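Local coordinates for protein malate synthase (Haloferax volcanii, PDB 5TAO) that catalyses the magnesium-dependent condensation of acetyl-CoA with glyoxylate, giving malate after hydrolysis of malyl-CoA in the glyoxylate cycle, at residues H82-W87 and V120-G125; G189-T194 and G204-W209; I346-E351 and V425-E430. All coordinates share one frame; numbering follows the deposited sequence.

Contact 1 (H82-W87 and V120-G125); sequences HPRMVW and VIPEVG. With PB (lead (II) ion), chain G; GLV (glyoxylic acid), chain E; GLV (glyoxylic acid), chain C.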
loop_
_atom_site.group_PDB
_atom_site.type_symbol
_atom_site.label_atom_id
_atom_site.label_comp_id
_atom_site.label_asym_id
_atom_site.label_seq_id
_atom_site.Cartn_x
_atom_site.Cartn_y
_atom_site.Cartn_z
ATOM N N HIS A 82 13.256 -29.431 12.920
ATOM C CA HIS A 82 12.578 -28.138 13.062
ATOM C C HIS A 82 11.533 -28.275 14.115
ATOM O O HIS A 82 10.436 -28.607 13.830
ATOM C CB HIS A 82 11.904 -27.731 11.776
ATOM C CG HIS A 82 12.813 -27.560 10.603
ATOM N ND1 HIS A 82 13.175 -26.341 10.094
ATOM C CD2 HIS A 82 13.433 -28.476 9.831
ATOM C CE1 HIS A 82 13.951 -26.505 9.050
ATOM N NE2 HIS A 82 14.121 -27.793 8.862
ATOM N N PRO A 83 11.874 -28.045 15.376
ATOM C CA PRO A 83 10.879 -28.183 16.402
ATOM C C PRO A 83 9.751 -27.134 16.330
ATOM O O PRO A 83 10.050 -25.965 15.990
ATOM C CB PRO A 83 11.658 -27.885 17.657
ATOM C CG PRO A 83 13.036 -28.116 17.350
ATOM C CD PRO A 83 13.169 -27.682 15.932
ATOM N N ARG A 84 8.541 -27.503 16.757
ATOM C CA ARG A 84 7.440 -26.605 16.780
ATOM C C ARG A 84 7.300 -26.042 18.153
ATOM O O ARG A 84 7.200 -26.788 19.137
ATOM C CB ARG A 84 6.138 -27.224 16.315
ATOM C CG ARG A 84 4.962 -26.299 16.500
ATOM C CD ARG A 84 3.747 -26.708 15.702
ATOM N NE ARG A 84 3.026 -27.843 16.251
ATOM C CZ ARG A 84 1.822 -28.243 15.839
ATOM N NH1 ARG A 84 1.096 -27.556 14.946
ATOM N NH2 ARG A 84 1.281 -29.291 16.367
ATOM N N MET A 85 7.297 -24.708 18.224
ATOM C CA MET A 85 7.117 -23.948 19.456
ATOM C C MET A 85 5.700 -23.510 19.635
ATOM O O MET A 85 4.920 -23.597 18.708
ATOM C CB MET A 85 7.978 -22.699 19.391
ATOM C CG MET A 85 9.438 -22.943 19.185
ATOM S SD MET A 85 10.207 -23.541 20.693
ATOM C CE MET A 85 10.195 -25.332 20.421
ATOM N N VAL A 86 5.323 -23.047 20.825
ATOM C CA VAL A 86 4.019 -22.465 20.985
ATOM C C VAL A 86 3.981 -20.999 20.363
ATOM O O VAL A 86 5.011 -20.300 20.294
ATOM C CB VAL A 86 3.550 -22.397 22.457
ATOM C CG1 VAL A 86 3.281 -23.790 22.968
ATOM C CG2 VAL A 86 4.534 -21.605 23.361
ATOM N N TRP A 87 2.820 -20.590 19.924
ATOM C CA TRP A 87 2.627 -19.241 19.336
ATOM C C TRP A 87 1.154 -19.020 19.222
ATOM O O TRP A 87 0.368 -19.959 19.072
ATOM C CB TRP A 87 3.329 -19.173 17.966
ATOM C CG TRP A 87 3.267 -17.741 17.355
ATOM C CD1 TRP A 87 2.272 -17.227 16.586
ATOM C CD2 TRP A 87 4.189 -16.694 17.592
ATOM N NE1 TRP A 87 2.558 -15.930 16.254
ATOM C CE2 TRP A 87 3.743 -15.570 16.828
ATOM C CE3 TRP A 87 5.372 -16.607 18.322
ATOM C CZ2 TRP A 87 4.402 -14.363 16.824
ATOM C CZ3 TRP A 87 6.066 -15.431 18.326
ATOM C CH2 TRP A 87 5.543 -14.270 17.624
ATOM N N VAL A 120 9.241 -24.251 13.803
ATOM C CA VAL A 120 7.890 -24.194 13.247
ATOM C C VAL A 120 7.039 -23.363 14.183
ATOM O O VAL A 120 7.063 -23.560 15.410
ATOM C CB VAL A 120 7.309 -25.584 13.051
ATOM C CG1 VAL A 120 5.874 -25.501 12.530
ATOM C CG2 VAL A 120 8.153 -26.384 12.100
ATOM N N ILE A 121 6.338 -22.371 13.630
ATOM C CA ILE A 121 5.517 -21.455 14.375
ATOM C C ILE A 121 4.061 -21.652 13.967
ATOM O O ILE A 121 3.667 -21.355 12.827
ATOM C CB ILE A 121 5.921 -19.999 14.062
ATOM C CG1 ILE A 121 7.396 -19.761 14.347
ATOM C CG2 ILE A 121 5.081 -19.019 14.821
ATOM C CD1 ILE A 121 7.817 -20.032 15.799
ATOM N N PRO A 122 3.216 -22.077 14.888
ATOM C CA PRO A 122 1.815 -22.308 14.579
ATOM C C PRO A 122 0.959 -21.052 14.809
ATOM O O PRO A 122 1.421 -20.120 15.398
ATOM C CB PRO A 122 1.413 -23.338 15.647
ATOM C CG PRO A 122 2.223 -22.908 16.819
ATOM C CD PRO A 122 3.534 -22.463 16.268
ATOM N N GLU A 123 -0.293 -21.117 14.386
ATOM C CA GLU A 123 -1.321 -20.163 14.727
ATOM C C GLU A 123 -0.995 -18.716 14.338
ATOM O O GLU A 123 -1.463 -17.796 14.987
ATOM C CB GLU A 123 -1.741 -20.283 16.220
ATOM C CG GLU A 123 -2.205 -21.708 16.668
ATOM C CD GLU A 123 -3.585 -21.994 16.202
ATOM O OE1 GLU A 123 -3.976 -23.156 16.298
ATOM O OE2 GLU A 123 -4.310 -21.052 15.686
ATOM N N VAL A 124 -0.181 -18.526 13.316
ATOM C CA VAL A 124 0.170 -17.228 12.887
ATOM C C VAL A 124 -1.092 -16.509 12.252
ATOM O O VAL A 124 -2.071 -17.116 11.895
ATOM C CB VAL A 124 1.331 -17.210 11.933
ATOM C CG1 VAL A 124 2.595 -17.699 12.622
ATOM C CG2 VAL A 124 1.064 -17.989 10.629
ATOM N N GLY A 125 -1.026 -15.212 12.179
ATOM C CA GLY A 125 -2.155 -14.428 11.714
ATOM C C GLY A 125 -1.802 -13.683 10.432
ATOM O O GLY A 125 -1.277 -14.271 9.504
HETATM PB PB PB G . -2.473 -25.260 16.318
HETATM C C1 GLV E . -4.938 -24.059 19.497
HETATM O O1 GLV E . -4.460 -22.952 19.777
HETATM C C2 GLV E . -4.190 -25.062 18.686
HETATM O O2 GLV E . -4.764 -26.183 18.539
HETATM O O3 GLV E . -3.078 -24.848 18.131
HETATM C C1 GLV C . -3.173 -28.771 13.143
HETATM O O1 GLV C . -3.817 -27.766 12.755
HETATM C C2 GLV C . -2.290 -28.791 14.355
HETATM O O2 GLV C . -1.871 -29.876 14.909
HETATM O O3 GLV C . -2.013 -27.693 14.880
#
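Trp87 lays one face of its indole beneath the CG2 methyl of Ile121, which stands 3.7 Å from the centroid of the five-membered ring and 24° off its normal. Its CG is anti to the backbone N (chi1 -175°), turning the ring toward Ile121, and CB of Trp87 packs against CD of Pro122 (3.7 Å). The CG1 methyl of Val124 reaches the pyrrole end of the indole, 4.0 Å from CD1 of Trp87, while NE1 bonds to Asp129 beyond the contact. At the other end, CB of Arg84 meets CB of Val120 at 3.8 Å where the backbones form a single bridge. Two bonds flank it: Val120 N to Pro83 O (2.9 Å) and Met85 N to Val120 O (3.0 Å). This bridge joins the chain just after strand 80-81 to strand 118-121, closing the eight-stranded parallel sheet into the TIM barrel of the HpcH/HpaI aldolase family. The Arg84 chain runs over Val120 CG1 and Pro122 CB, and its NH1 donates to O3 of one glyoxylate at 3.1 Å, with NH2 salt-bridged to Asp49. Glu123 OE1 binds the lead ion at 2.6 Å, and its OE2 pairs with Arg89. The opposite charges lie near each other without contact, and Asp49 and Arg89 probably fix the directions of the guanidinium toward glyoxylate and the carboxylate toward lead.

Contact 2 (G189-T194 and G204-W209); sequences GEVDYT and GELPAW. With PB (lead (II) ion), chain G; GLV (glyoxylic acid), chain C; GLV (glyoxylic acid), chain E.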
loop_
_atom_site.group_PDB
_atom_site.type_symbol
_atom_site.label_atom_id
_atom_site.label_comp_id
_atom_site.label_asym_id
_atom_site.label_seq_id
_atom_site.Cartn_x
_atom_site.Cartn_y
_atom_site.Cartn_z
ATOM N N GLY A 189 -2.747 -26.404 8.399
ATOM C CA GLY A 189 -3.232 -26.930 9.643
ATOM C C GLY A 189 -4.729 -27.023 9.622
ATOM O O GLY A 189 -5.416 -26.277 10.267
ATOM N N GLU A 190 -5.240 -27.999 8.914
ATOM C CA GLU A 190 -6.658 -28.109 8.708
ATOM C C GLU A 190 -7.458 -28.225 9.968
ATOM O O GLU A 190 -8.600 -27.730 10.024
ATOM C CB GLU A 190 -6.995 -29.269 7.773
ATOM C CG GLU A 190 -6.835 -28.980 6.298
ATOM C CD GLU A 190 -5.482 -29.341 5.745
ATOM O OE1 GLU A 190 -4.541 -29.511 6.472
ATOM O OE2 GLU A 190 -5.341 -29.392 4.555
ATOM N N VAL A 191 -6.892 -28.875 10.987
ATOM C CA VAL A 191 -7.605 -29.032 12.234
ATOM C C VAL A 191 -8.002 -27.681 12.835
ATOM O O VAL A 191 -9.193 -27.427 13.061
ATOM C CB VAL A 191 -6.829 -29.825 13.309
ATOM C CG1 VAL A 191 -7.773 -30.098 14.458
ATOM C CG2 VAL A 191 -6.287 -31.142 12.749
ATOM N N ASP A 192 -7.013 -26.829 13.153
ATOM C CA ASP A 192 -7.330 -25.549 13.716
ATOM C C ASP A 192 -7.981 -24.560 12.695
ATOM O O ASP A 192 -8.733 -23.677 13.050
ATOM C CB ASP A 192 -6.116 -25.039 14.412
ATOM C CG ASP A 192 -5.704 -25.949 15.632
ATOM O OD1 ASP A 192 -6.532 -26.732 16.084
ATOM O OD2 ASP A 192 -4.534 -25.889 16.112
ATOM N N TYR A 193 -7.673 -24.697 11.419
ATOM C CA TYR A 193 -8.204 -23.825 10.423
ATOM C C TYR A 193 -9.674 -24.020 10.390
ATOM O O TYR A 193 -10.418 -23.090 10.319
ATOM C CB TYR A 193 -7.607 -24.245 9.083
ATOM C CG TYR A 193 -8.129 -23.418 7.917
ATOM C CD1 TYR A 193 -7.574 -22.178 7.623
ATOM C CD2 TYR A 193 -9.149 -23.934 7.068
ATOM C CE1 TYR A 193 -8.008 -21.426 6.514
ATOM C CE2 TYR A 193 -9.626 -23.203 6.015
ATOM C CZ TYR A 193 -9.036 -21.970 5.705
ATOM O OH TYR A 193 -9.534 -21.346 4.598
ATOM N N THR A 194 -10.127 -25.270 10.437
ATOM C CA THR A 194 -11.547 -25.583 10.582
ATOM C C THR A 194 -12.294 -24.876 11.698
ATOM O O THR A 194 -13.427 -24.316 11.533
ATOM C CB THR A 194 -11.765 -27.102 10.725
ATOM O OG1 THR A 194 -11.179 -27.761 9.650
ATOM C CG2 THR A 194 -13.226 -27.491 10.771
ATOM N N GLY A 204 -17.871 -34.870 11.954
ATOM C CA GLY A 204 -16.690 -34.402 12.655
ATOM C C GLY A 204 -15.439 -34.620 11.857
ATOM O O GLY A 204 -14.428 -34.108 12.250
ATOM N N GLU A 205 -15.502 -35.360 10.734
ATOM C CA GLU A 205 -14.425 -35.416 9.752
ATOM C C GLU A 205 -14.079 -33.973 9.338
ATOM O O GLU A 205 -14.959 -33.106 9.284
ATOM C CB GLU A 205 -14.825 -36.175 8.473
ATOM C CG GLU A 205 -13.615 -36.728 7.693
ATOM C CD GLU A 205 -13.884 -37.218 6.234
ATOM O OE1 GLU A 205 -12.918 -37.328 5.429
ATOM O OE2 GLU A 205 -15.039 -37.495 5.880
ATOM N N LEU A 206 -12.804 -33.732 9.047
ATOM C CA LEU A 206 -12.369 -32.420 8.580
ATOM C C LEU A 206 -12.851 -32.151 7.153
ATOM O O LEU A 206 -12.791 -33.030 6.332
ATOM C CB LEU A 206 -10.828 -32.345 8.621
ATOM C CG LEU A 206 -10.128 -32.355 9.966
ATOM C CD1 LEU A 206 -8.654 -32.119 9.683
ATOM C CD2 LEU A 206 -10.703 -31.315 10.907
ATOM N N PRO A 207 -13.370 -30.942 6.854
ATOM C CA PRO A 207 -13.511 -30.649 5.444
ATOM C C PRO A 207 -12.169 -30.816 4.716
ATOM O O PRO A 207 -11.093 -30.746 5.308
ATOM C CB PRO A 207 -13.944 -29.161 5.417
ATOM C CG PRO A 207 -14.321 -28.822 6.839
ATOM C CD PRO A 207 -13.562 -29.761 7.712
ATOM N N ALA A 208 -12.261 -31.031 3.421
ATOM C CA ALA A 208 -11.094 -31.213 2.581
ATOM C C ALA A 208 -10.316 -29.896 2.268
ATOM O O ALA A 208 -9.093 -29.924 2.012
ATOM C CB ALA A 208 -11.539 -31.914 1.306
ATOM N N TRP A 209 -11.044 -28.780 2.277
ATOM C CA TRP A 209 -10.510 -27.427 2.113
ATOM C C TRP A 209 -9.569 -27.368 0.912
ATOM O O TRP A 209 -8.428 -26.964 1.044
ATOM C CB TRP A 209 -9.745 -27.049 3.348
ATOM C CG TRP A 209 -10.534 -26.858 4.561
ATOM C CD1 TRP A 209 -10.368 -27.494 5.731
ATOM C CD2 TRP A 209 -11.525 -25.860 4.781
ATOM N NE1 TRP A 209 -11.197 -26.988 6.685
ATOM C CE2 TRP A 209 -11.898 -25.944 6.141
ATOM C CE3 TRP A 209 -12.105 -24.876 3.966
ATOM C CZ2 TRP A 209 -12.874 -25.126 6.711
ATOM C CZ3 TRP A 209 -13.055 -24.031 4.548
ATOM C CH2 TRP A 209 -13.424 -24.165 5.892
HETATM PB PB PB G . -2.473 -25.260 16.318
HETATM C C1 GLV C . -3.173 -28.771 13.143
HETATM O O1 GLV C . -3.817 -27.766 12.755
HETATM C C2 GLV C . -2.290 -28.791 14.355
HETATM O O2 GLV C . -1.871 -29.876 14.909
HETATM O O3 GLV C . -2.013 -27.693 14.880
HETATM C C1 GLV E . -4.938 -24.059 19.497
HETATM O O1 GLV E . -4.460 -22.952 19.777
HETATM C C2 GLV E . -4.190 -25.062 18.686
HETATM O O2 GLV E . -4.764 -26.183 18.539
HETATM O O3 GLV E . -3.078 -24.848 18.131
#
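A chi1 of 178° carries the Tyr193 ring away from its own amide and brings its edge onto the indole face of Trp209, while Thr194, its OG1 placed beside the backbone N (chi1 -55°), turns the hydroxyl to the edge of the same indole. The tyrosine and tryptophan form a T-shaped pair with planes at 87°: CD2 and CE2 of Tyr193 point down at the indole face, CE2 lying 3.5 Å from CD2 of Trp209. CB of Pro207 lies against the opposite face, toward its rim. In the indole plane, NE1 of Trp209 donates a nearly straight bond to OG1 of Thr194 at 3.1 Å. That hydroxyl in turn donates to Glu190 O at 2.6 Å, and Thr194 N reaches the same carbonyl from the other face, so Glu190 O is gripped twice. Helix 190-197 follows strand 183-188 at the C-terminal end of the TIM barrel, where the active site lies, and Gly189 is its N-cap. Asp192, pointing away from segment 204-209, binds the lead ion through OD2 at 2.2 Å, and its N makes a weak bond to a glyoxylate O1. Across the contact, CD1 of Leu206 packs 3.8 Å from CB of Glu190 and 4.0 Å from CG2 of Val191. The Tyr193 hydroxyl bonds to Glu163, and its ring also packs on His214 of a second subunit, whose Lys251 touches Trp209.

Contact 3 (I346-E351 and V425-E430); sequences IVDSME and VERAME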
loop_
_atom_site.group_PDB
_atom_site.type_symbol
_atom_site.label_atom_id
_atom_site.label_comp_id
_atom_site.label_asym_id
_atom_site.label_seq_id
_atom_site.Cartn_x
_atom_site.Cartn_y
_atom_site.Cartn_z
ATOM N N ILE A 346 -23.293 -35.285 21.887
ATOM C CA ILE A 346 -22.263 -34.221 21.968
ATOM C C ILE A 346 -22.240 -33.657 23.393
ATOM O O ILE A 346 -21.181 -33.438 23.986
ATOM C CB ILE A 346 -22.541 -33.089 20.927
ATOM C CG1 ILE A 346 -22.261 -33.596 19.507
ATOM C CG2 ILE A 346 -21.715 -31.860 21.235
ATOM C CD1 ILE A 346 -23.034 -32.864 18.414
ATOM N N VAL A 347 -23.407 -33.393 23.957
ATOM C CA VAL A 347 -23.407 -32.845 25.307
ATOM C C VAL A 347 -22.871 -33.875 26.336
ATOM O O VAL A 347 -22.024 -33.490 27.160
ATOM C CB VAL A 347 -24.780 -32.316 25.686
ATOM C CG1 VAL A 347 -24.791 -31.842 27.120
ATOM C CG2 VAL A 347 -25.166 -31.186 24.756
ATOM N N ASP A 348 -23.322 -35.155 26.267
ATOM C CA ASP A 348 -22.663 -36.265 27.032
ATOM C C ASP A 348 -21.170 -36.088 26.997
ATOM O O ASP A 348 -20.493 -35.969 28.052
ATOM C CB ASP A 348 -22.918 -37.650 26.400
ATOM C CG ASP A 348 -24.125 -38.347 26.976
ATOM O OD1 ASP A 348 -24.471 -37.996 28.108
ATOM O OD2 ASP A 348 -24.709 -39.233 26.298
ATOM N N SER A 349 -20.665 -36.071 25.758
ATOM C CA SER A 349 -19.230 -36.126 25.517
ATOM C C SER A 349 -18.531 -34.988 26.110
ATOM O O SER A 349 -17.485 -35.155 26.731
ATOM C CB SER A 349 -18.943 -36.134 24.048
ATOM O OG SER A 349 -19.417 -37.322 23.469
ATOM N N MET A 350 -19.108 -33.804 25.936
ATOM C CA MET A 350 -18.474 -32.622 26.435
ATOM C C MET A 350 -18.415 -32.600 27.962
ATOM O O MET A 350 -17.380 -32.289 28.539
ATOM C CB MET A 350 -19.185 -31.383 25.875
ATOM C CG MET A 350 -18.831 -31.086 24.406
ATOM S SD MET A 350 -19.638 -29.556 23.871
ATOM C CE MET A 350 -18.531 -28.376 24.616
ATOM N N GLU A 351 -19.546 -32.892 28.595
ATOM C CA GLU A 351 -19.639 -33.043 30.059
ATOM C C GLU A 351 -18.581 -33.971 30.633
ATOM O O GLU A 351 -17.934 -33.652 31.642
ATOM C CB GLU A 351 -21.001 -33.601 30.429
ATOM C CG GLU A 351 -22.020 -32.537 30.739
ATOM C CD GLU A 351 -23.450 -33.015 30.528
ATOM O OE1 GLU A 351 -23.663 -34.203 30.148
ATOM O OE2 GLU A 351 -24.374 -32.189 30.736
ATOM N N VAL A 425 -31.593 -29.556 26.722
ATOM C CA VAL A 425 -31.456 -28.123 26.534
ATOM C C VAL A 425 -30.642 -27.522 27.646
ATOM O O VAL A 425 -29.538 -27.063 27.415
ATOM C CB VAL A 425 -32.803 -27.370 26.432
ATOM C CG1 VAL A 425 -32.590 -25.848 26.547
ATOM C CG2 VAL A 425 -33.534 -27.712 25.136
ATOM N N GLU A 426 -31.175 -27.542 28.861
ATOM C CA GLU A 426 -30.495 -26.914 30.010
ATOM C C GLU A 426 -29.072 -27.435 30.267
ATOM O O GLU A 426 -28.223 -26.706 30.781
ATOM C CB GLU A 426 -31.354 -27.068 31.279
ATOM C CG GLU A 426 -31.540 -28.506 31.747
ATOM C CD GLU A 426 -32.622 -28.668 32.816
ATOM O OE1 GLU A 426 -32.294 -29.186 33.902
ATOM O OE2 GLU A 426 -33.795 -28.283 32.584
ATOM N N ARG A 427 -28.823 -28.696 29.916
ATOM C CA ARG A 427 -27.469 -29.298 29.951
ATOM C C ARG A 427 -26.532 -28.685 28.867
ATOM O O ARG A 427 -25.348 -28.417 29.112
ATOM C CB ARG A 427 -27.557 -30.837 29.729
ATOM C CG ARG A 427 -27.451 -31.721 30.978
ATOM C CD ARG A 427 -28.222 -33.065 30.928
ATOM N NE ARG A 427 -28.206 -33.849 29.676
ATOM C CZ ARG A 427 -27.171 -34.559 29.218
ATOM N NH1 ARG A 427 -26.014 -34.565 29.862
ATOM N NH2 ARG A 427 -27.278 -35.240 28.077
ATOM N N ALA A 428 -27.075 -28.539 27.659
ATOM C CA ALA A 428 -26.385 -27.882 26.534
ATOM C C ALA A 428 -25.992 -26.459 26.911
ATOM O O ALA A 428 -24.907 -25.996 26.591
ATOM C CB ALA A 428 -27.279 -27.895 25.298
ATOM N N MET A 429 -26.838 -25.779 27.678
ATOM C CA MET A 429 -26.482 -24.445 28.159
ATOM C C MET A 429 -25.449 -24.416 29.261
ATOM O O MET A 429 -24.823 -23.392 29.444
ATOM C CB MET A 429 -27.702 -23.684 28.622
ATOM C CG MET A 429 -28.761 -23.578 27.558
ATOM S SD MET A 429 -28.138 -22.730 26.082
ATOM C CE MET A 429 -27.974 -21.048 26.675
ATOM N N GLU A 430 -25.261 -25.510 29.996
ATOM C CA GLU A 430 -24.225 -25.570 31.053
ATOM C C GLU A 430 -22.831 -25.894 30.475
ATOM O O GLU A 430 -21.775 -25.424 30.960
ATOM C CB GLU A 430 -24.623 -26.579 32.147
ATOM C CG GLU A 430 -25.486 -25.980 33.263
ATOM C CD GLU A 430 -24.670 -25.503 34.473
ATOM O OE1 GLU A 430 -24.669 -24.278 34.753
ATOM O OE2 GLU A 430 -24.025 -26.348 35.148
#
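The segments 346-351 and 425-430 are helical and run in broadly the same direction, their axes crossing at 41° with a closest approach of 9.8 Å and with Val347 and Ala428 nearest in the backbone, their CA atoms 5.9 Å apart. Val347 is the apolar centre. Its two methyls part across the neighbouring helix: CG1, set anti to the backbone N (chi1 176°), lies 3.9 Å from CB of Arg427, whereas CG2 comes 3.9 Å from CB of Ala428. The bend of the arginine at chi3 (41°) turns its guanidinium so that one face meets the CG1 methyl of Val347, offset toward the rim. The two helices belong to the C-terminal helical domain found in malate synthases, which in this chain follows the barrel; helix 389-408 packs against both, meeting Met350 through Tyr392 and Ile399 and bonding to Ala428 O through Gln403. Around the guanidinium edge the acidic residues of helix 343-356 build a salt-bridge network. The exact placement of one pair in it is doubtful, because OE1 of Glu351 and NH1 of Arg427 are modelled too close together; as built, Glu351, one turn beyond Val347, extends beyond CG and points OE1 at NH1. Asp348 contributes a long salt bridge, OD1 to NH2 of Arg427 at 3.9 Å, and NH2 is paired as well with Asp344, just before the segment. The positive charge of Arg427 probably offsets the clustered acids Asp344, Asp348 and Glu351. The Asp348 side chain lies about 3 Å from another bound lead ion, well away from the annotated sites.

The three contacts follow one another along the chain, each finished before the next begins, with neither nesting nor crossing. Contact 1 closes a loop that carries helix 92-105 and joins the chain just after strand 80-81 to strand 118-121, the outermost strands of the sheet, completing the barrel. Contact 2 spans a much shorter loop further on, folding the segment before helix 210-223 back over helix 190-197. The two touch at the lead ion, which Glu123 and Asp192 share, and both border the same glyoxylate molecules. Contact 3 joins the first and last helices of 343-430 across 73 intervening residues; its nearest atoms lie about 9 Å from contact 2 and about 18 Å from contact 1.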